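Local structure of conserved hypothetical protein (1Y81) at residues A18-S23 with F75-K80. The protein is of unknown function but belongs to the CoA-binding domain family with a Rossmann-like fold and holds coenzyme A in this structure. Sequence-based numbering, arbitrary orientation.
Sequences ALVGAS and FVVPPK. With COA (coenzyme A), chain C.
Gly21 presses its bare CA against CG1 of Val77, 3.6 Å away, where a CB would collide with that methyl and with Val76 O. At its backbone angles (phi 98°, psi 7°), third in the type II turn from Leu19 to Ala22, a CB would also crowd the carbonyl O of Val20. The ribose of coenzyme A packs alongside: its ring oxygen O4B lies 3.2 Å from Gly21 CA and 3.3 Å from Val77 CG1. One hydrogen bond joins the two backbones, Val76 N to Val20 O at 2.9 Å, with an N-H...O angle of 167°. With the Val20-Val74 backbone bond it forms the parallel bridge of Val20 with Phe75, at the C-terminal ends of neighbouring central strands, where Rossmann-like folds bind nucleotides. CG1 of Val20, anti to its backbone N, packs 3.9 Å from Val77 CG1 and equally near C2A of the adenine, while Val20 CB sits over the rim of one face of the Phe75 ring, which also stacks with Phe99. Val76 CG1 lies 3.4 Å from Val20 O, between its own backbone N and carbonyl carbon, and CG2 touches the pantetheine arm. Ser23 OG donates a 2.6 Å hydrogen bond to O8A of the 3'-phosphate.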
loop_
_atom_site.group_PDB
_atom_site.type_symbol
_atom_site.label_atom_id
_atom_site.label_comp_id
_atom_site.label_asym_id
_atom_site.label_seq_id
_atom_site.Cartn_x
_atom_site.Cartn_y
_atom_site.Cartn_z
ATOM N N ALA A 18 -0.809 -4.973 2.731
ATOM C CA ALA A 18 -0.666 -3.676 3.437
ATOM C C ALA A 18 -1.186 -2.534 2.557
ATOM O O ALA A 18 -1.000 -2.551 1.340
ATOM C CB ALA A 18 0.743 -3.416 3.840
ATOM N N LEU A 19 -1.821 -1.545 3.183
ATOM C CA LEU A 19 -2.452 -0.455 2.422
ATOM C C LEU A 19 -1.917 0.906 2.868
ATOM O O LEU A 19 -2.363 1.466 3.896
ATOM C CB LEU A 19 -3.990 -0.522 2.547
ATOM C CG LEU A 19 -4.772 0.549 1.775
ATOM C CD1 LEU A 19 -4.458 0.495 0.235
ATOM C CD2 LEU A 19 -6.287 0.448 2.058
ATOM N N VAL A 20 -0.972 1.434 2.089
ATOM C CA VAL A 20 -0.316 2.705 2.387
ATOM C C VAL A 20 -1.259 3.828 1.916
ATOM O O VAL A 20 -1.571 3.913 0.735
ATOM C CB VAL A 20 1.074 2.830 1.699
ATOM C CG1 VAL A 20 1.641 4.274 1.851
ATOM C CG2 VAL A 20 2.074 1.784 2.263
ATOM N N GLY A 21 -1.703 4.668 2.861
ATOM C CA GLY A 21 -2.723 5.674 2.582
ATOM C C GLY A 21 -4.122 5.256 2.983
ATOM O O GLY A 21 -5.092 5.970 2.687
ATOM N N ALA A 22 -4.248 4.109 3.670
ATOM C CA ALA A 22 -5.528 3.717 4.271
ATOM C C ALA A 22 -6.035 4.885 5.099
ATOM O O ALA A 22 -5.255 5.572 5.701
ATOM C CB ALA A 22 -5.359 2.499 5.175
ATOM N N SER A 23 -7.353 5.102 5.102
ATOM C CA SER A 23 -7.919 6.270 5.752
ATOM C C SER A 23 -9.230 5.923 6.431
ATOM O O SER A 23 -9.885 4.954 6.049
ATOM C CB SER A 23 -8.174 7.365 4.716
ATOM O OG SER A 23 -8.751 8.487 5.345
ATOM N N PHE A 75 -0.309 1.085 -2.712
ATOM C CA PHE A 75 -0.092 2.517 -2.467
ATOM C C PHE A 75 -1.257 3.348 -2.993
ATOM O O PHE A 75 -1.601 3.265 -4.187
ATOM C CB PHE A 75 1.178 3.017 -3.164
ATOM C CG PHE A 75 2.460 2.497 -2.570
ATOM C CD1 PHE A 75 3.330 3.367 -1.913
ATOM C CD2 PHE A 75 2.796 1.136 -2.674
ATOM C CE1 PHE A 75 4.531 2.885 -1.362
ATOM C CE2 PHE A 75 3.986 0.648 -2.112
ATOM C CZ PHE A 75 4.846 1.520 -1.474
ATOM N N VAL A 76 -1.863 4.138 -2.112
ATOM C CA VAL A 76 -2.878 5.105 -2.529
ATOM C C VAL A 76 -2.557 6.522 -1.942
ATOM O O VAL A 76 -3.427 7.222 -1.380
ATOM C CB VAL A 76 -4.306 4.569 -2.222
ATOM C CG1 VAL A 76 -4.570 4.535 -0.724
ATOM C CG2 VAL A 76 -5.391 5.373 -2.969
ATOM N N VAL A 77 -1.285 6.922 -2.086
ATOM C CA VAL A 77 -0.781 8.223 -1.646
ATOM C C VAL A 77 -0.173 8.961 -2.862
ATOM O O VAL A 77 0.171 8.301 -3.853
ATOM C CB VAL A 77 0.313 8.089 -0.526
ATOM C CG1 VAL A 77 -0.283 7.490 0.720
ATOM C CG2 VAL A 77 1.516 7.219 -0.993
ATOM N N PRO A 78 -0.043 10.308 -2.780
ATOM C CA PRO A 78 0.607 11.064 -3.883
ATOM C C PRO A 78 2.028 10.543 -4.160
ATOM O O PRO A 78 2.695 10.063 -3.243
ATOM C CB PRO A 78 0.652 12.494 -3.349
ATOM C CG PRO A 78 -0.422 12.571 -2.332
ATOM C CD PRO A 78 -0.474 11.210 -1.691
ATOM N N PRO A 79 2.476 10.597 -5.436
ATOM C CA PRO A 79 3.783 10.027 -5.838
ATOM C C PRO A 79 5.001 10.525 -5.053
ATOM O O PRO A 79 5.943 9.759 -4.852
ATOM C CB PRO A 79 3.910 10.394 -7.333
ATOM C CG PRO A 79 2.729 11.241 -7.667
ATOM C CD PRO A 79 1.713 11.148 -6.581
ATOM N N LYS A 80 5.001 11.789 -4.629
ATOM C CA LYS A 80 6.105 12.309 -3.817
ATOM C C LYS A 80 6.221 11.554 -2.479
ATOM O O LYS A 80 7.330 11.241 -2.017
ATOM C CB LYS A 80 5.954 13.818 -3.577
ATOM C CG LYS A 80 6.342 14.682 -4.785
HETATM N N1A COA C . 2.204 6.937 4.901
HETATM C C2A COA C . 0.903 6.502 4.908
HETATM N N3A COA C . -0.113 7.353 4.549
HETATM C C4A COA C . 0.168 8.643 4.226
HETATM C C5A COA C . 1.478 9.117 4.215
HETATM C C6A COA C . 2.508 8.252 4.556
HETATM N N6A COA C . 3.762 8.678 4.562
HETATM N N7A COA C . 1.448 10.416 3.828
HETATM C C8A COA C . 0.156 10.759 3.594
HETATM N N9A COA C . -0.637 9.673 3.842
HETATM C C1B COA C . -2.112 9.574 3.766
HETATM C C2B COA C . -2.806 10.936 3.801
HETATM O O2B COA C . -2.712 11.609 5.081
HETATM C C3B COA C . -4.205 10.483 3.364
HETATM O O3B COA C . -4.973 9.951 4.427
HETATM P P3B COA C . -5.915 10.909 5.346
HETATM O O7A COA C . -5.719 10.582 6.798
HETATM O O8A COA C . -7.314 10.646 4.915
HETATM O O9A COA C . -5.451 12.323 5.175
HETATM C C4B COA C . -3.948 9.331 2.383
HETATM O O4B COA C . -2.592 8.913 2.610
HETATM C C5B COA C . -4.154 9.730 0.909
HETATM O O5B COA C . -3.315 10.833 0.637
HETATM P P1A COA C . -3.906 12.198 0.020
HETATM O O1A COA C . -2.837 13.263 0.027
HETATM O O2A COA C . -5.186 12.569 0.735
HETATM O O3A COA C . -4.164 11.720 -1.496
HETATM P P2A COA C . -5.601 11.587 -2.199
HETATM O O4A COA C . -6.224 12.952 -2.351
HETATM O O5A COA C . -6.537 10.630 -1.558
HETATM O O6A COA C . -5.213 11.000 -3.633
HETATM C CBP COA C . -4.007 9.604 -5.178
HETATM C CCP COA C . -4.624 9.719 -3.765
HETATM C CDP COA C . -3.359 8.217 -5.275
HETATM C CEP COA C . -2.912 10.654 -5.348
HETATM C CAP COA C . -5.085 9.822 -6.265
HETATM O OAP COA C . -4.498 9.828 -7.555
HETATM C C9P COA C . -6.060 8.686 -6.130
HETATM O O9P COA C . -7.186 8.869 -5.330
HETATM N N8P COA C . -5.738 7.546 -6.756
HETATM C C7P COA C . -6.484 6.297 -6.678
HETATM C C6P COA C . -7.685 6.241 -7.543
HETATM C C5P COA C . -8.280 4.867 -7.411
HETATM O O5P COA C . -7.943 4.062 -6.512
HETATM N N4P COA C . -9.183 4.659 -8.334
HETATM C C3P COA C . -9.951 3.471 -8.517
HETATM C C2P COA C . -9.790 2.958 -9.948
HETATM S S1P COA C . -8.067 2.447 -10.260
#